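Local coordinates for Cag pathogenicity island protein (Cag10) (Helicobacter pylori 26695, PDB 6IQT) that probably serves as the VirB8-like, membrane-anchored component of the Cag type IV secretion system, here represented by its soluble domain, at residues A[113-118]-A[123-128]; A[48-53]-A[71-76]; A[41-46]-A[109-114]; A[30-35]-A[92-97]. One frame throughout, in Å; residues are numbered along the deposited sequence.

All four contacts lie in one VirB8 domain, an antiparallel four-stranded sheet with three helices, of which 30-43 lies against it. Along the chain, contact 2 (48-53 with 71-76) falls within the span of contact 3 (41-46 with 109-114), which interleaves with contact 4 (30-35 with 92-97), while contact 1 (113-118 with 123-128) starts where contact 3 ends. Contacts 1 and 3 share Ile113 and Lys114 of strand 105-117, centres about 10 Å apart. Contacts 3 and 4, centres about 15 Å apart, fasten helix 30-43 to the sheet at its two ends; contact 2 joins two helices and contact 1 two strands. Contacts 2 and 4, on opposite sides of the chain's centre, both touch the second subunit.

Contact 1. Residues A[113-118]-A[123-128]; sequences IKITPD and YEYITK
Ile115 and Tyr125 face each other as an antiparallel hydrogen-bonded pair: Ile115 N reaches Tyr125 O at 2.9 Å and Tyr125 N returns to Ile115 O at 3.0 Å. Followed outward, the Ile115 side chain first sets CB beside Tyr125 O, 3.6 Å away. The branch CG2 then lies over one face of the Tyr125 ring, 4.0 Å from its centroid, 26° off the ring normal and displaced toward the rim, a CH-pi contact. On the other branch the chain ends at CD1, 3.5 Å from Tyr125 CE1 and close also to the methyl of Thr127. Tyr125 meets this branched surface because its CG sits between the backbone N and the carbonyl carbon (chi1 69°), which folds the ring back toward 113-118. Two residues back along the first strand, Ile113 N donates to Thr127 O at 2.8 Å and an almost straight 176°, Thr127 N answers to Ile113 O, and Thr127 OG1 stands 3.5 Å from Ile113 CB. Between the two lies the non-hydrogen-bonded pair Lys114 and Ile126, with side chains on the other face of the sheet. There the aliphatic CD of Lys114 passes Glu124 OE2 at 3.3 Å, while Lys114 NZ makes a long, weak ion pair with Glu87 of strand 84-98. Near the turn, Pro117 CD rests over a face of the poorly ordered Tyr123 ring. Adjacent antiparallel strands 105-117 and 125-137, joined by a short connection, form a beta hairpin of the VirB8 sheet, in the NTF2-like class.

Contact 2. Residues A[48-53]-A[71-76]; sequences NSLRDR and RMFNEN
Leu50, at the start of helix 50-59, is the first residue of 48-53 to meet Phe73. Its CD2 methyl comes within 4.0 Å of Phe73 CZ, the two side chains slanting across one another, and Leu50 O lies 3.4 Å from the same CZ. The carbonyl approaches the ring obliquely. Arg51 and Asp52 pair with each other at long range, away from the ring. Arg53 returns to the contact. With CG anti to the backbone N (chi1 178°), its aliphatic chain runs toward Phe73 and brings CD to the ring edge, in plane, 3.8 Å from Phe73 CE1. A bend at chi3 then carries the guanidinium on, its plane 30° from that of the ring, to a weak hydrogen bond with Leu41 O. The far end of the buried Phe73 ring thus meets a leucine methyl out of its plane and the hydrocarbon part of an arginine at its edge; the side-chain contact is apolar, with the Leu50 carbonyl oxygen also against the ring. Arg71, in the same turn of helix 66-80, instead donates from NH2 to Thr119 O and Glu121 O of the second subunit. Through Phe73, helix 66-80 holds the start of helix 50-59, while Met72, a selenomethionine in this crystal, packs on Leu42 and Phe43 of helix 30-43.

Contact 3. Residues A[41-46]-A[109-114]; sequences LLFGYS and FFITIK
Ile111, whose backbone is hydrogen-bonded to Lys129 of the neighbouring strand 125-137, spends its side chain on Phe43. The backbone bonding of Ile111 runs within the sheet; the side-chain contact with 41-46 is carbon to carbon. Ile111 CD1 stands over the centre of the Phe43 ring, 3.6 Å from the centroid and only 12° off the normal, as a CH-pi contact with one methyl pointing into the face. Every ring carbon is therefore at a similar distance, Phe43 CD2 being 3.7 Å from Ile111 CD1. The methyl gets there because CG1 of Ile111 occupies the place between the backbone N and the carbonyl carbon (chi1 67°) and the chain then extends. Ile113, two residues along the same face of the strand, adds its own CD1 at 3.9 Å from Phe43 CB, neither over the ring face nor at its edge. The side chains of both isoleucines run at about a right angle to that of Phe43. Phe43 also touches Ala88 of strand 84-98 and the selenomethionine Met72 of helix 66-80, and ends helix 30-43 just before Gly44 leaves helical geometry. All three touching residues are buried, so the chemistry implies that dispersion and hydrophobic burial, rather than polar bonds, hold the end of this helix to the middle of strand 105-117.

Contact 4. Residues A[30-35]-A[92-97]; sequences VVDSAT and SNIQRE
Asp32 and Arg96 form the tight, polar part of this contact. The guanidinium presents its NH1 and NH2 end, and both nitrogens grip one oxygen: Arg96 NH2 to Asp32 OD1 at 2.9 Å and Arg96 NH1 to the same OD1 at 3.1 Å. NH2 uses the syn lone pair of OD1, whereas NH1 arrives on the syn side but 26° out of the carboxylate plane. The oxygen lies in the guanidinium plane, the two flat groups being turned 42° from each other. The Arg96 chain reaches this position through a first torsion of 57°, CG sitting between the backbone N and the carbonyl carbon, and a further bend at chi3. Buried Val31 backs these short bonds; its CG1 stands 3.8 Å from Arg96 NH1, and it packs on Tyr135 and Phe137 of strand 125-137. The other side is looser and partly exposed. There Ile94 CD1 lies alongside the carboxylate, 3.5 Å from Asp32 OD1, and Arg96 NH2 makes only weak bonds, to Asp32 OD2 at 3.3 Å and to Ile94 O. Glu28, in a long and weak ion pair with Arg96 NE, adds a second negative charge nearby. With one carboxylate oxygen taking two N-H groups, the bridge probably favours the ionised form of Asp32 and ties the start of helix 30-43 by charge to strand 84-98, the edge strand of the sheet within this chain.

Contact 1. Residues A[113-118]-A[123-128]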
# COMPACT_ATOMS: atom_id res chain seq x y z
N ILE A 113 9.17 -11.11 -3.59
CA ILE A 113 9.88 -11.49 -2.37
C ILE A 113 10.10 -13.00 -2.42
O ILE A 113 9.13 -13.78 -2.50
CB ILE A 113 9.10 -11.08 -1.11
CG1 ILE A 113 8.75 -9.58 -1.16
CG2 ILE A 113 9.91 -11.41 0.15
CD1 ILE A 113 7.92 -9.09 0.03
N LYS A 114 11.36 -13.42 -2.37
CA LYS A 114 11.70 -14.84 -2.34
C LYS A 114 11.97 -15.23 -0.89
O LYS A 114 12.87 -14.69 -0.25
CB LYS A 114 12.90 -15.15 -3.23
CG LYS A 114 13.23 -16.65 -3.28
CD LYS A 114 14.33 -16.98 -4.29
CE LYS A 114 15.60 -16.16 -4.07
NZ LYS A 114 16.23 -16.43 -2.75
N ILE A 115 11.16 -16.16 -0.39
CA ILE A 115 11.26 -16.64 0.98
C ILE A 115 11.82 -18.06 0.94
O ILE A 115 11.25 -18.94 0.29
CB ILE A 115 9.89 -16.57 1.69
CG1 ILE A 115 9.57 -15.12 2.06
CG2 ILE A 115 9.87 -17.45 2.91
CD1 ILE A 115 8.15 -14.70 1.75
N THR A 116 12.97 -18.26 1.56
CA THR A 116 13.57 -19.59 1.66
C THR A 116 13.84 -19.87 3.13
O THR A 116 14.65 -19.16 3.75
CB THR A 116 14.83 -19.71 0.81
OG1 THR A 116 15.82 -18.79 1.27
CG2 THR A 116 14.55 -19.41 -0.66
N PRO A 117 13.16 -20.83 3.74
CA PRO A 117 13.44 -21.14 5.15
C PRO A 117 14.75 -21.90 5.30
O PRO A 117 15.07 -22.80 4.51
CB PRO A 117 12.23 -21.98 5.57
CG PRO A 117 11.15 -21.54 4.64
CD PRO A 117 11.87 -21.40 3.32
N ASP A 118 15.51 -21.52 6.33
CA ASP A 118 16.77 -22.16 6.68
C ASP A 118 16.59 -23.57 7.22
O ASP A 118 17.58 -24.31 7.32
CB ASP A 118 17.54 -21.31 7.71
CG ASP A 118 17.74 -19.87 7.26
OD1 ASP A 118 16.93 -19.38 6.45
OD2 ASP A 118 18.71 -19.23 7.72
N TYR A 123 13.55 -25.77 -0.59
CA TYR A 123 12.22 -25.25 -0.90
C TYR A 123 12.15 -23.76 -0.65
O TYR A 123 12.90 -23.19 0.15
CB TYR A 123 11.11 -25.99 -0.14
CG TYR A 123 10.79 -25.50 1.24
CD1 TYR A 123 11.53 -25.93 2.33
CD2 TYR A 123 9.71 -24.65 1.48
CE1 TYR A 123 11.24 -25.51 3.61
CE2 TYR A 123 9.41 -24.23 2.76
CZ TYR A 123 10.17 -24.67 3.83
OH TYR A 123 9.89 -24.26 5.11
N GLU A 124 11.22 -23.13 -1.37
CA GLU A 124 11.11 -21.69 -1.48
C GLU A 124 9.70 -21.35 -1.90
O GLU A 124 9.04 -22.12 -2.61
CB GLU A 124 12.10 -21.13 -2.52
CG GLU A 124 11.89 -21.70 -3.93
CD GLU A 124 12.12 -20.66 -5.02
OE1 GLU A 124 11.24 -20.51 -5.90
OE2 GLU A 124 13.18 -19.99 -5.00
N TYR A 125 9.23 -20.18 -1.48
CA TYR A 125 8.02 -19.67 -2.08
C TYR A 125 8.17 -18.18 -2.38
O TYR A 125 8.88 -17.46 -1.69
CB TYR A 125 6.78 -19.93 -1.23
CG TYR A 125 6.59 -19.21 0.09
CD1 TYR A 125 6.02 -17.95 0.12
CD2 TYR A 125 6.87 -19.83 1.32
CE1 TYR A 125 5.80 -17.30 1.33
CE2 TYR A 125 6.65 -19.18 2.52
CZ TYR A 125 6.12 -17.93 2.53
OH TYR A 125 5.90 -17.30 3.73
N ILE A 126 7.44 -17.75 -3.40
CA ILE A 126 7.52 -16.38 -3.92
C ILE A 126 6.22 -15.66 -3.58
O ILE A 126 5.13 -16.22 -3.78
CB ILE A 126 7.79 -16.38 -5.44
CG1 ILE A 126 9.25 -16.70 -5.73
CG2 ILE A 126 7.39 -15.05 -6.06
CD1 ILE A 126 9.47 -17.39 -7.06
N THR A 127 6.33 -14.45 -3.05
CA THR A 127 5.17 -13.58 -2.95
C THR A 127 5.40 -12.34 -3.81
O THR A 127 6.54 -11.96 -4.08
CB THR A 127 4.86 -13.21 -1.48
OG1 THR A 127 5.84 -12.29 -0.98
CG2 THR A 127 4.86 -14.45 -0.60
N LYS A 128 4.31 -11.74 -4.27
CA LYS A 128 4.37 -10.58 -5.15
C LYS A 128 3.46 -9.51 -4.59
O LYS A 128 2.40 -9.82 -4.03
CB LYS A 128 3.98 -10.93 -6.60
CG LYS A 128 4.97 -11.87 -7.33
CD LYS A 128 4.28 -12.74 -8.37
CE LYS A 128 4.80 -14.18 -8.32
NZ LYS A 128 3.87 -15.11 -7.58

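Contact 2. Residues A[48-53]-A[71-76]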
# COMPACT_ATOMS: atom_id res chain seq x y z
N ASN A 48 21.01 -12.33 10.64
CA ASN A 48 22.35 -12.05 11.14
C ASN A 48 22.71 -10.56 11.24
O ASN A 48 23.72 -10.24 11.87
CB ASN A 48 23.39 -12.74 10.24
CG ASN A 48 23.29 -14.25 10.31
OD1 ASN A 48 22.99 -14.91 9.31
ND2 ASN A 48 23.53 -14.81 11.50
N SER A 49 21.92 -9.65 10.65
CA SER A 49 22.34 -8.25 10.56
C SER A 49 21.21 -7.29 10.92
O SER A 49 21.14 -6.18 10.37
CB SER A 49 22.85 -7.94 9.14
OG SER A 49 21.93 -8.41 8.15
N LEU A 50 20.33 -7.67 11.86
CA LEU A 50 19.08 -6.94 12.05
C LEU A 50 19.30 -5.52 12.53
O LEU A 50 18.62 -4.60 12.07
CB LEU A 50 18.18 -7.69 13.04
CG LEU A 50 17.46 -8.92 12.48
CD1 LEU A 50 16.63 -9.61 13.56
CD2 LEU A 50 16.60 -8.49 11.31
N ARG A 51 20.24 -5.30 13.45
CA ARG A 51 20.46 -3.95 13.96
C ARG A 51 20.94 -3.02 12.85
O ARG A 51 20.47 -1.89 12.73
CB ARG A 51 21.48 -3.96 15.11
CG ARG A 51 21.89 -2.55 15.59
CD ARG A 51 23.30 -2.18 15.11
NE ARG A 51 23.84 -0.96 15.72
CZ ARG A 51 25.14 -0.72 15.88
NH1 ARG A 51 26.04 -1.61 15.47
NH2 ARG A 51 25.55 0.41 16.44
N ASP A 52 21.92 -3.48 12.06
CA ASP A 52 22.41 -2.66 10.95
C ASP A 52 21.31 -2.43 9.92
O ASP A 52 21.20 -1.33 9.36
CB ASP A 52 23.63 -3.33 10.30
CG ASP A 52 24.84 -3.46 11.26
OD1 ASP A 52 24.94 -2.68 12.23
OD2 ASP A 52 25.69 -4.35 11.02
N ARG A 53 20.47 -3.44 9.68
CA ARG A 53 19.35 -3.28 8.74
C ARG A 53 18.39 -2.19 9.21
O ARG A 53 18.00 -1.32 8.42
CB ARG A 53 18.60 -4.61 8.55
CG ARG A 53 17.37 -4.47 7.60
CD ARG A 53 16.55 -5.75 7.49
NE ARG A 53 17.36 -6.84 6.97
CZ ARG A 53 17.53 -7.10 5.67
NH1 ARG A 53 16.92 -6.37 4.73
NH2 ARG A 53 18.31 -8.11 5.32
N ARG A 71 7.32 -0.62 12.27
CA ARG A 71 6.27 -1.63 12.43
C ARG A 71 6.41 -2.74 11.39
O ARG A 71 6.19 -3.92 11.70
CB ARG A 71 4.89 -0.98 12.33
CG ARG A 71 4.52 -0.15 13.54
CD ARG A 71 3.10 0.42 13.40
NE ARG A 71 2.68 1.09 14.63
CZ ARG A 71 2.07 0.48 15.64
NH1 ARG A 71 1.79 -0.81 15.57
NH2 ARG A 71 1.72 1.17 16.72
N MSE A 72 6.79 -2.39 10.16
CA MSE A 72 6.95 -3.41 9.14
C MSE A 72 8.19 -4.25 9.37
O MSE A 72 8.19 -5.46 9.12
CB MSE A 72 7.00 -2.75 7.76
CG MSE A 72 5.76 -1.94 7.47
SE MSE A 72 5.85 -1.09 5.75
CE MSE A 72 6.15 -2.68 4.71
N PHE A 73 9.25 -3.59 9.82
CA PHE A 73 10.46 -4.30 10.22
C PHE A 73 10.15 -5.32 11.31
O PHE A 73 10.55 -6.49 11.21
CB PHE A 73 11.49 -3.26 10.68
CG PHE A 73 12.78 -3.83 11.22
CD1 PHE A 73 13.80 -4.22 10.36
CD2 PHE A 73 13.01 -3.91 12.59
CE1 PHE A 73 15.00 -4.72 10.85
CE2 PHE A 73 14.20 -4.41 13.08
CZ PHE A 73 15.21 -4.82 12.21
N ASN A 74 9.42 -4.90 12.35
CA ASN A 74 9.11 -5.80 13.46
C ASN A 74 8.22 -6.96 13.03
O ASN A 74 8.34 -8.06 13.58
CB ASN A 74 8.45 -5.03 14.61
CG ASN A 74 9.43 -4.16 15.37
OD1 ASN A 74 10.64 -4.43 15.41
ND2 ASN A 74 8.93 -3.09 15.98
N GLU A 75 7.32 -6.73 12.07
CA GLU A 75 6.49 -7.83 11.57
C GLU A 75 7.33 -8.90 10.87
O GLU A 75 7.07 -10.10 11.03
CB GLU A 75 5.41 -7.27 10.64
CG GLU A 75 4.18 -8.16 10.45
CD GLU A 75 3.77 -8.93 11.72
OE1 GLU A 75 3.56 -10.16 11.62
OE2 GLU A 75 3.66 -8.31 12.80
N ASN A 76 8.36 -8.50 10.11
CA ASN A 76 9.26 -9.49 9.52
C ASN A 76 9.96 -10.32 10.60
O ASN A 76 10.14 -11.54 10.44
CB ASN A 76 10.33 -8.82 8.64
CG ASN A 76 9.77 -8.24 7.34
OD1 ASN A 76 8.67 -8.57 6.91
ND2 ASN A 76 10.55 -7.37 6.71

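Contact 3. Residues A[41-46]-A[109-114]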
# COMPACT_ATOMS: atom_id res chain seq x y z
N LEU A 41 15.82 -3.23 2.01
CA LEU A 41 15.92 -3.09 3.45
C LEU A 41 14.58 -3.34 4.14
O LEU A 41 14.53 -3.96 5.21
CB LEU A 41 16.44 -1.69 3.81
CG LEU A 41 17.89 -1.36 3.45
CD1 LEU A 41 18.05 0.15 3.54
CD2 LEU A 41 18.86 -2.08 4.39
N LEU A 42 13.48 -2.85 3.56
CA LEU A 42 12.18 -2.90 4.20
C LEU A 42 11.52 -4.27 4.09
O LEU A 42 10.98 -4.79 5.08
CB LEU A 42 11.27 -1.83 3.60
CG LEU A 42 9.87 -1.75 4.21
CD1 LEU A 42 9.91 -1.40 5.70
CD2 LEU A 42 9.03 -0.75 3.45
N PHE A 43 11.54 -4.87 2.89
CA PHE A 43 10.84 -6.12 2.65
C PHE A 43 11.73 -7.35 2.79
O PHE A 43 11.21 -8.47 2.93
CB PHE A 43 10.20 -6.12 1.26
CG PHE A 43 9.08 -5.13 1.10
CD1 PHE A 43 7.82 -5.41 1.61
CD2 PHE A 43 9.30 -3.91 0.48
CE1 PHE A 43 6.80 -4.49 1.48
CE2 PHE A 43 8.26 -2.99 0.35
CZ PHE A 43 7.02 -3.28 0.85
N GLY A 44 13.05 -7.18 2.76
CA GLY A 44 13.96 -8.29 2.91
C GLY A 44 14.27 -8.56 4.36
O GLY A 44 13.86 -7.80 5.24
N TYR A 45 15.00 -9.65 4.60
CA TYR A 45 15.21 -10.12 5.97
C TYR A 45 16.36 -11.11 6.02
O TYR A 45 16.42 -12.04 5.21
CB TYR A 45 13.94 -10.78 6.54
CG TYR A 45 14.10 -11.25 7.97
CD1 TYR A 45 13.90 -10.39 9.03
CD2 TYR A 45 14.49 -12.56 8.25
CE1 TYR A 45 14.05 -10.81 10.34
CE2 TYR A 45 14.66 -13.00 9.57
CZ TYR A 45 14.42 -12.11 10.60
OH TYR A 45 14.56 -12.51 11.92
N SER A 46 17.25 -10.92 6.99
CA SER A 46 18.29 -11.88 7.34
C SER A 46 18.44 -11.86 8.85
O SER A 46 18.42 -10.78 9.45
CB SER A 46 19.62 -11.56 6.66
OG SER A 46 20.65 -12.42 7.14
N PHE A 109 5.29 0.39 -8.62
CA PHE A 109 6.03 -0.72 -9.21
C PHE A 109 5.60 -2.00 -8.51
O PHE A 109 4.87 -1.97 -7.52
CB PHE A 109 7.56 -0.52 -9.08
CG PHE A 109 8.00 -0.16 -7.68
CD1 PHE A 109 8.33 -1.15 -6.77
CD2 PHE A 109 8.08 1.18 -7.29
CE1 PHE A 109 8.73 -0.81 -5.47
CE2 PHE A 109 8.48 1.52 -6.00
CZ PHE A 109 8.81 0.52 -5.09
N PHE A 110 6.08 -3.11 -9.03
CA PHE A 110 5.83 -4.42 -8.44
C PHE A 110 7.11 -4.92 -7.79
O PHE A 110 8.21 -4.61 -8.25
CB PHE A 110 5.36 -5.43 -9.50
CG PHE A 110 4.00 -5.11 -10.09
CD1 PHE A 110 2.84 -5.46 -9.41
CD2 PHE A 110 3.89 -4.49 -11.32
CE1 PHE A 110 1.59 -5.18 -9.96
CE2 PHE A 110 2.65 -4.21 -11.86
CZ PHE A 110 1.50 -4.55 -11.18
N ILE A 111 6.95 -5.73 -6.74
CA ILE A 111 8.10 -6.39 -6.12
C ILE A 111 7.84 -7.88 -6.02
O ILE A 111 6.70 -8.35 -6.01
CB ILE A 111 8.46 -5.83 -4.72
CG1 ILE A 111 7.37 -6.13 -3.70
CG2 ILE A 111 8.76 -4.34 -4.78
CD1 ILE A 111 7.84 -5.84 -2.27
N THR A 112 8.92 -8.63 -5.98
CA THR A 112 8.87 -10.07 -5.76
C THR A 112 9.72 -10.35 -4.53
O THR A 112 10.83 -9.82 -4.41
CB THR A 112 9.37 -10.84 -6.99
OG1 THR A 112 8.49 -10.58 -8.11
CG2 THR A 112 9.39 -12.32 -6.74
N ILE A 113 9.17 -11.11 -3.59
CA ILE A 113 9.88 -11.49 -2.37
C ILE A 113 10.10 -13.00 -2.42
O ILE A 113 9.13 -13.78 -2.50
CB ILE A 113 9.10 -11.08 -1.11
CG1 ILE A 113 8.75 -9.58 -1.16
CG2 ILE A 113 9.91 -11.41 0.15
CD1 ILE A 113 7.92 -9.09 0.03
N LYS A 114 11.36 -13.42 -2.37
CA LYS A 114 11.70 -14.84 -2.34
C LYS A 114 11.97 -15.23 -0.89
O LYS A 114 12.87 -14.69 -0.25
CB LYS A 114 12.90 -15.15 -3.23
CG LYS A 114 13.23 -16.65 -3.28
CD LYS A 114 14.33 -16.98 -4.29
CE LYS A 114 15.60 -16.16 -4.07
NZ LYS A 114 16.23 -16.43 -2.75

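Contact 4. Residues A[30-35]-A[92-97]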
# COMPACT_ATOMS: atom_id res chain seq x y z
N VAL A 30 19.36 7.86 -9.67
CA VAL A 30 19.54 7.97 -8.22
C VAL A 30 18.25 7.57 -7.50
O VAL A 30 18.29 6.83 -6.51
CB VAL A 30 20.00 9.39 -7.83
CG1 VAL A 30 19.89 9.60 -6.33
CG2 VAL A 30 21.43 9.62 -8.27
N VAL A 31 17.11 8.05 -7.98
CA VAL A 31 15.83 7.69 -7.37
C VAL A 31 15.64 6.18 -7.43
O VAL A 31 15.27 5.53 -6.44
CB VAL A 31 14.67 8.43 -8.06
CG1 VAL A 31 13.32 7.77 -7.74
CG2 VAL A 31 14.63 9.89 -7.63
N ASP A 32 15.91 5.59 -8.60
CA ASP A 32 15.67 4.16 -8.78
C ASP A 32 16.62 3.33 -7.91
O ASP A 32 16.19 2.32 -7.34
CB ASP A 32 15.80 3.78 -10.26
CG ASP A 32 14.66 4.37 -11.13
OD1 ASP A 32 13.75 5.04 -10.60
OD2 ASP A 32 14.66 4.15 -12.35
N SER A 33 17.89 3.74 -7.80
CA SER A 33 18.84 3.03 -6.93
C SER A 33 18.43 3.13 -5.47
O SER A 33 18.52 2.14 -4.72
CB SER A 33 20.25 3.60 -7.11
OG SER A 33 20.71 3.42 -8.44
N ALA A 34 18.05 4.33 -5.02
CA ALA A 34 17.61 4.49 -3.64
C ALA A 34 16.37 3.66 -3.35
O ALA A 34 16.26 3.02 -2.29
CB ALA A 34 17.35 5.98 -3.35
N THR A 35 15.43 3.64 -4.29
CA THR A 35 14.20 2.90 -4.10
C THR A 35 14.47 1.40 -4.01
O THR A 35 13.88 0.71 -3.17
CB THR A 35 13.21 3.21 -5.23
OG1 THR A 35 12.93 4.62 -5.24
CG2 THR A 35 11.89 2.48 -5.02
N SER A 92 9.49 -4.88 -11.78
CA SER A 92 8.87 -4.22 -12.91
C SER A 92 9.58 -2.90 -13.14
O SER A 92 10.44 -2.49 -12.36
CB SER A 92 7.37 -3.98 -12.67
OG SER A 92 7.15 -2.89 -11.79
N ASN A 93 9.20 -2.23 -14.23
CA ASN A 93 9.60 -0.85 -14.41
C ASN A 93 8.95 0.01 -13.33
O ASN A 93 7.89 -0.32 -12.79
CB ASN A 93 9.22 -0.36 -15.82
CG ASN A 93 7.73 -0.55 -16.14
OD1 ASN A 93 7.23 -1.67 -16.20
ND2 ASN A 93 7.02 0.56 -16.35
N ILE A 94 9.61 1.12 -12.98
CA ILE A 94 9.12 2.08 -12.00
C ILE A 94 8.42 3.21 -12.75
O ILE A 94 9.04 3.89 -13.58
CB ILE A 94 10.26 2.62 -11.13
CG1 ILE A 94 10.96 1.49 -10.36
CG2 ILE A 94 9.77 3.71 -10.18
CD1 ILE A 94 12.36 1.92 -9.82
N GLN A 95 7.15 3.43 -12.45
CA GLN A 95 6.42 4.57 -12.98
C GLN A 95 6.38 5.70 -11.95
O GLN A 95 6.35 5.45 -10.74
CB GLN A 95 5.00 4.17 -13.37
CG GLN A 95 5.00 3.03 -14.37
CD GLN A 95 3.66 2.84 -15.02
OE1 GLN A 95 3.37 3.43 -16.06
NE2 GLN A 95 2.83 2.00 -14.41
N ARG A 96 6.40 6.94 -12.44
CA ARG A 96 6.55 8.07 -11.54
C ARG A 96 5.61 9.19 -11.93
O ARG A 96 5.31 9.39 -13.11
CB ARG A 96 8.00 8.59 -11.51
CG ARG A 96 8.58 9.02 -12.85
CD ARG A 96 10.09 8.93 -12.78
NE ARG A 96 10.52 7.56 -13.03
CZ ARG A 96 11.48 6.93 -12.36
NH1 ARG A 96 12.11 7.54 -11.36
NH2 ARG A 96 11.78 5.68 -12.67
N GLU A 97 5.17 9.93 -10.93
CA GLU A 97 4.27 11.05 -11.16
C GLU A 97 4.40 12.02 -9.99
O GLU A 97 4.35 11.60 -8.83
CB GLU A 97 2.82 10.55 -11.30
CG GLU A 97 1.86 11.55 -11.91
CD GLU A 97 0.65 10.87 -12.59
OE1 GLU A 97 0.30 11.29 -13.72
OE2 GLU A 97 0.06 9.94 -12.00